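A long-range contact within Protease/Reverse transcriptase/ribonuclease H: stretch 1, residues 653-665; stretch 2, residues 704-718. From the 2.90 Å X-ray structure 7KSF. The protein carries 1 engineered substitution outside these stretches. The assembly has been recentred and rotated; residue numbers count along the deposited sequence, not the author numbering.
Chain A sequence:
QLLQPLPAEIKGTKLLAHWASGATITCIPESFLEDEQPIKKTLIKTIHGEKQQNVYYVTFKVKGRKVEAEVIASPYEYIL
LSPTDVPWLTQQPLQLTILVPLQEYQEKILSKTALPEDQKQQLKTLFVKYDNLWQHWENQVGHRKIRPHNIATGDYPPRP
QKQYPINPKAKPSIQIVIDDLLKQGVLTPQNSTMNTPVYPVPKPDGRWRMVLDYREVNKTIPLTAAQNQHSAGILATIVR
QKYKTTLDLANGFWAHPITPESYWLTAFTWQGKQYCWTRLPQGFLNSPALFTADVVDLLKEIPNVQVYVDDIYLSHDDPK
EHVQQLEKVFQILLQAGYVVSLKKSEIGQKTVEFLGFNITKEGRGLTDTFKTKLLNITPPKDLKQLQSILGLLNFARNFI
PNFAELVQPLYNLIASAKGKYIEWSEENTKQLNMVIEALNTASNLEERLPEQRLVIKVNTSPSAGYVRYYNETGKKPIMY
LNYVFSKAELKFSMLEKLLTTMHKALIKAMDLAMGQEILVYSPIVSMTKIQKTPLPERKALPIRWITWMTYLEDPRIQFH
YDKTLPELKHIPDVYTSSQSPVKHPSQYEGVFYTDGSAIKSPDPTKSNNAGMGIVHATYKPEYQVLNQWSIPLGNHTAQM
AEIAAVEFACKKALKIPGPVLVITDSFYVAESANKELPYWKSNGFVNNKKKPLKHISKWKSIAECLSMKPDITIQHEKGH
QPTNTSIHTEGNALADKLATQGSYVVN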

# COMPACT_ATOMS: atom_id res chain seq x y z
N ALA A 653 -13.91 6.82 -19.64
CA ALA A 653 -13.54 5.68 -18.80
C ALA A 653 -13.11 6.10 -17.40
O ALA A 653 -13.16 5.27 -16.49
CB ALA A 653 -12.41 4.89 -19.47
N LEU A 654 -12.69 7.35 -17.22
CA LEU A 654 -12.24 7.80 -15.90
C LEU A 654 -13.37 7.72 -14.88
O LEU A 654 -13.13 7.39 -13.71
CB LEU A 654 -11.69 9.22 -15.98
CG LEU A 654 -10.55 9.47 -16.97
CD1 LEU A 654 -10.14 10.93 -16.94
CD2 LEU A 654 -9.37 8.57 -16.65
N LYS A 655 -14.60 8.03 -15.30
CA LYS A 655 -15.74 7.95 -14.40
C LYS A 655 -16.05 6.53 -13.97
O LYS A 655 -16.82 6.34 -13.02
CB LYS A 655 -16.96 8.57 -15.08
CG LYS A 655 -16.73 9.98 -15.60
CD LYS A 655 -17.91 10.48 -16.41
CE LYS A 655 -17.64 11.87 -16.96
NZ LYS A 655 -18.75 12.36 -17.82
N ILE A 656 -15.48 5.53 -14.63
CA ILE A 656 -15.73 4.13 -14.31
C ILE A 656 -14.45 3.52 -13.75
O ILE A 656 -13.55 3.16 -14.52
CB ILE A 656 -16.23 3.36 -15.53
CG1 ILE A 656 -17.47 4.04 -16.13
CG2 ILE A 656 -16.53 1.91 -15.17
CD1 ILE A 656 -18.63 4.17 -15.16
N PRO A 657 -14.33 3.37 -12.43
CA PRO A 657 -13.12 2.76 -11.86
C PRO A 657 -13.07 1.25 -12.08
O PRO A 657 -13.61 0.49 -11.27
CB PRO A 657 -13.22 3.11 -10.37
CG PRO A 657 -14.68 3.24 -10.12
CD PRO A 657 -15.27 3.81 -11.38
N GLY A 658 -12.43 0.82 -13.16
CA GLY A 658 -12.33 -0.59 -13.47
C GLY A 658 -11.64 -0.85 -14.79
O GLY A 658 -11.21 0.07 -15.50
N PRO A 659 -11.50 -2.13 -15.15
CA PRO A 659 -10.82 -2.49 -16.40
C PRO A 659 -11.69 -2.18 -17.61
O PRO A 659 -12.83 -2.64 -17.71
CB PRO A 659 -10.57 -4.00 -16.25
CG PRO A 659 -11.67 -4.45 -15.35
CD PRO A 659 -11.91 -3.32 -14.38
N VAL A 660 -11.14 -1.40 -18.55
CA VAL A 660 -11.84 -1.02 -19.76
C VAL A 660 -10.92 -1.27 -20.95
O VAL A 660 -9.71 -1.43 -20.81
CB VAL A 660 -12.31 0.45 -19.74
CG1 VAL A 660 -13.42 0.63 -18.72
CG2 VAL A 660 -11.14 1.37 -19.42
N LEU A 661 -11.52 -1.28 -22.14
CA LEU A 661 -10.80 -1.57 -23.37
C LEU A 661 -11.34 -0.69 -24.49
O LEU A 661 -12.55 -0.68 -24.75
CB LEU A 661 -10.93 -3.05 -23.75
CG LEU A 661 -10.38 -3.48 -25.11
CD1 LEU A 661 -8.90 -3.16 -25.23
CD2 LEU A 661 -10.62 -4.97 -25.33
N VAL A 662 -10.45 0.06 -25.14
CA VAL A 662 -10.81 0.92 -26.26
C VAL A 662 -10.29 0.30 -27.54
O VAL A 662 -9.21 -0.31 -27.56
CB VAL A 662 -10.26 2.35 -26.07
CG1 VAL A 662 -10.83 3.30 -27.12
CG2 VAL A 662 -10.56 2.86 -24.67
N ILE A 663 -11.06 0.44 -28.62
CA ILE A 663 -10.77 -0.21 -29.89
C ILE A 663 -10.79 0.84 -31.00
O ILE A 663 -11.74 1.62 -31.10
CB ILE A 663 -11.77 -1.34 -30.19
CG1 ILE A 663 -11.69 -2.43 -29.12
CG2 ILE A 663 -11.53 -1.92 -31.58
CD1 ILE A 663 -12.65 -2.23 -27.96
N THR A 664 -9.75 0.84 -31.83
CA THR A 664 -9.63 1.77 -32.94
C THR A 664 -9.61 1.02 -34.25
O THR A 664 -8.91 0.01 -34.39
CB THR A 664 -8.36 2.62 -32.83
OG1 THR A 664 -8.17 3.03 -31.47
CG2 THR A 664 -8.48 3.85 -33.70
N ASP A 665 -10.38 1.51 -35.23
CA ASP A 665 -10.29 0.97 -36.58
C ASP A 665 -8.94 1.30 -37.22
O ASP A 665 -8.48 0.57 -38.10
CB ASP A 665 -11.43 1.51 -37.43
CG ASP A 665 -11.43 0.94 -38.84
OD1 ASP A 665 -11.04 -0.23 -39.01
OD2 ASP A 665 -11.81 1.68 -39.77
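Stretch 2 (704-718) ECLSMKPDITIQHEK

Stretch 2 leaves a helix at Met-708, turns through Lys-709, Pro-710 and Asp-711, and runs as a strand that begins at Ile-712, beside the strand that begins at Val-660. The two strands are parallel neighbours: their N-to-C directions differ by 30° (signed crossing angle -30°), and their axes approach to 4.7 Å. Val-660 pairs with Ile-712, Leu-661 with Thr-713 and Val-662 with Ile-714.

In parallel pairing, one residue can bond through both its N and its O to the residues flanking its partner. Val-662 does so: its N donates to Thr-713 O at 2.9 Å, and its O accepts from Gln-715 N at 3.2 Å, both nearly straight. Val-660 O likewise accepts from Thr-713 N at 3.2 Å, whereas the bond from Val-660 N to Asp-711 O, at 3.5 Å, is weak. Beyond Gln-715 the pairing loosens, with Thr-664 N 3.9 Å from Gln-715 O.

Branched aliphatic residues suit the face bearing Val-660, Val-662, Ile-712 and Ile-714, since they favour extended backbones and pack without polar groups to satisfy. Ile-712 CG1 lies 3.7 Å from Val-660 CG2, and Ile-712 CG2 lies 3.8 Å from Val-662 CG2. On the other face, Leu-661 CD1 reaches Gln-715 CG at 3.7 Å, and the Thr-713 hydroxyl is satisfied by a hydrogen bond elsewhere in the structure.

Before the strands, Lys-709 extends toward stretch 1. Its long aliphatic chain suits this place: Leu-654 CD2 packs 3.8 Å from Lys-709 CB, while the terminal NZ gives a weak hydrogen bond to Gly-658 O at 3.2 Å. The same ammonium forms a long salt bridge, Lys-709 NZ to Asp-711 OD2, at 3.7 Å. That carboxylate also sits beside Pro-659, with Asp-711 OD2 3.3 Å from Pro-659 N, but the proline nitrogen has no hydrogen to offer.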

# COMPACT_ATOMS: atom_id res chain seq x y z
N GLU A 704 -2.01 12.10 -20.68
CA GLU A 704 -2.41 12.47 -19.33
C GLU A 704 -3.58 11.62 -18.85
O GLU A 704 -3.63 11.22 -17.68
CB GLU A 704 -2.76 13.95 -19.26
CG GLU A 704 -1.65 14.86 -19.74
CD GLU A 704 -2.14 16.26 -20.02
OE1 GLU A 704 -3.36 16.49 -19.90
OE2 GLU A 704 -1.31 17.13 -20.36
N CYS A 705 -4.54 11.34 -19.74
CA CYS A 705 -5.69 10.54 -19.36
C CYS A 705 -5.28 9.14 -18.95
O CYS A 705 -5.81 8.57 -17.99
CB CYS A 705 -6.70 10.51 -20.50
SG CYS A 705 -8.36 9.95 -20.03
N LEU A 706 -4.32 8.55 -19.68
CA LEU A 706 -3.79 7.25 -19.28
C LEU A 706 -2.91 7.37 -18.05
O LEU A 706 -2.78 6.40 -17.29
CB LEU A 706 -2.99 6.64 -20.43
CG LEU A 706 -3.80 6.40 -21.71
CD2 LEU A 706 -4.76 5.24 -21.51
N SER A 707 -2.30 8.54 -17.83
CA SER A 707 -1.51 8.74 -16.63
C SER A 707 -2.38 8.70 -15.38
O SER A 707 -1.96 8.16 -14.34
CB SER A 707 -0.76 10.07 -16.71
OG SER A 707 -0.15 10.24 -17.98
N MET A 708 -3.59 9.25 -15.46
CA MET A 708 -4.48 9.25 -14.31
C MET A 708 -5.08 7.88 -14.05
O MET A 708 -5.35 7.53 -12.90
CB MET A 708 -5.59 10.29 -14.50
CG MET A 708 -5.09 11.67 -14.90
SD MET A 708 -3.93 12.40 -13.73
CE MET A 708 -4.98 12.63 -12.30
N LYS A 709 -5.27 7.09 -15.11
CA LYS A 709 -5.84 5.75 -14.98
C LYS A 709 -5.18 4.84 -16.02
O LYS A 709 -5.51 4.92 -17.22
CB LYS A 709 -7.35 5.76 -15.14
CG LYS A 709 -8.00 4.39 -15.08
CD LYS A 709 -9.50 4.46 -15.27
CE LYS A 709 -10.13 3.08 -15.18
NZ LYS A 709 -9.86 2.44 -13.87
N PRO A 710 -4.25 3.98 -15.61
CA PRO A 710 -3.61 3.06 -16.55
C PRO A 710 -4.43 1.82 -16.85
O PRO A 710 -3.96 0.96 -17.61
CB PRO A 710 -2.31 2.68 -15.82
CG PRO A 710 -2.69 2.76 -14.37
CD PRO A 710 -3.69 3.88 -14.24
N ASP A 711 -5.63 1.71 -16.29
CA ASP A 711 -6.44 0.50 -16.41
C ASP A 711 -7.03 0.38 -17.81
O ASP A 711 -7.82 -0.53 -18.08
CB ASP A 711 -7.55 0.52 -15.35
CG ASP A 711 -8.01 -0.88 -14.97
OD1 ASP A 711 -7.68 -1.84 -15.69
OD2 ASP A 711 -8.69 -1.02 -13.93
N ILE A 712 -6.65 1.30 -18.69
CA ILE A 712 -7.19 1.37 -20.04
C ILE A 712 -6.24 0.64 -20.98
O ILE A 712 -5.07 1.02 -21.11
CB ILE A 712 -7.38 2.83 -20.48
CG1 ILE A 712 -8.19 3.60 -19.43
CG2 ILE A 712 -8.07 2.89 -21.83
CD1 ILE A 712 -8.33 5.07 -19.72
N THR A 713 -6.75 -0.40 -21.64
CA THR A 713 -6.02 -1.13 -22.66
C THR A 713 -6.56 -0.75 -24.04
O THR A 713 -7.71 -0.32 -24.18
CB THR A 713 -6.13 -2.64 -22.45
OG1 THR A 713 -7.51 -3.01 -22.32
CG2 THR A 713 -5.38 -3.05 -21.19
N ILE A 714 -5.72 -0.93 -25.05
CA ILE A 714 -6.03 -0.51 -26.42
C ILE A 714 -5.67 -1.64 -27.37
O ILE A 714 -4.52 -2.08 -27.41
CB ILE A 714 -5.28 0.78 -26.80
CG1 ILE A 714 -5.83 1.97 -26.00
CG2 ILE A 714 -5.39 1.03 -28.29
CD1 ILE A 714 -5.17 3.28 -26.33
N GLN A 715 -6.66 -2.09 -28.14
CA GLN A 715 -6.50 -3.11 -29.17
C GLN A 715 -6.61 -2.47 -30.55
O GLN A 715 -6.65 -1.24 -30.69
CB GLN A 715 -7.53 -4.22 -28.99
CG GLN A 715 -7.24 -5.19 -27.86
CD GLN A 715 -8.20 -6.36 -27.84
OE1 GLN A 715 -9.07 -6.47 -28.70
NE2 GLN A 715 -8.04 -7.25 -26.87
N HIS A 716 -6.69 -3.32 -31.57
CA HIS A 716 -6.84 -2.87 -32.95
C HIS A 716 -7.38 -4.02 -33.78
O HIS A 716 -6.85 -5.14 -33.70
CB HIS A 716 -5.50 -2.38 -33.52
CG HIS A 716 -4.33 -3.23 -33.12
ND1 HIS A 716 -3.54 -2.94 -32.03
CD2 HIS A 716 -3.81 -4.35 -33.67
CE1 HIS A 716 -2.59 -3.85 -31.93
NE2 HIS A 716 -2.73 -4.72 -32.91
N GLU A 717 -8.42 -3.74 -34.56
CA GLU A 717 -9.06 -4.76 -35.44
C GLU A 717 -9.43 -4.12 -36.78
O GLU A 717 -10.23 -3.16 -36.76
CB GLU A 717 -10.29 -5.36 -34.75
CG GLU A 717 -9.94 -6.35 -33.66
CD GLU A 717 -11.11 -7.21 -33.19
OE1 GLU A 717 -12.15 -7.20 -33.87
OE2 GLU A 717 -10.97 -7.88 -32.15
N LYS A 718 -8.87 -4.62 -37.88
CA LYS A 718 -9.15 -4.08 -39.23
C LYS A 718 -10.67 -4.00 -39.44
O LYS A 718 -11.18 -2.88 -39.64
CB LYS A 718 -8.49 -4.95 -40.31
CG LYS A 718 -8.81 -4.56 -41.75
CD LYS A 718 -8.10 -5.42 -42.77
CE LYS A 718 -6.67 -5.74 -42.39
NZ LYS A 718 -6.03 -6.66 -43.36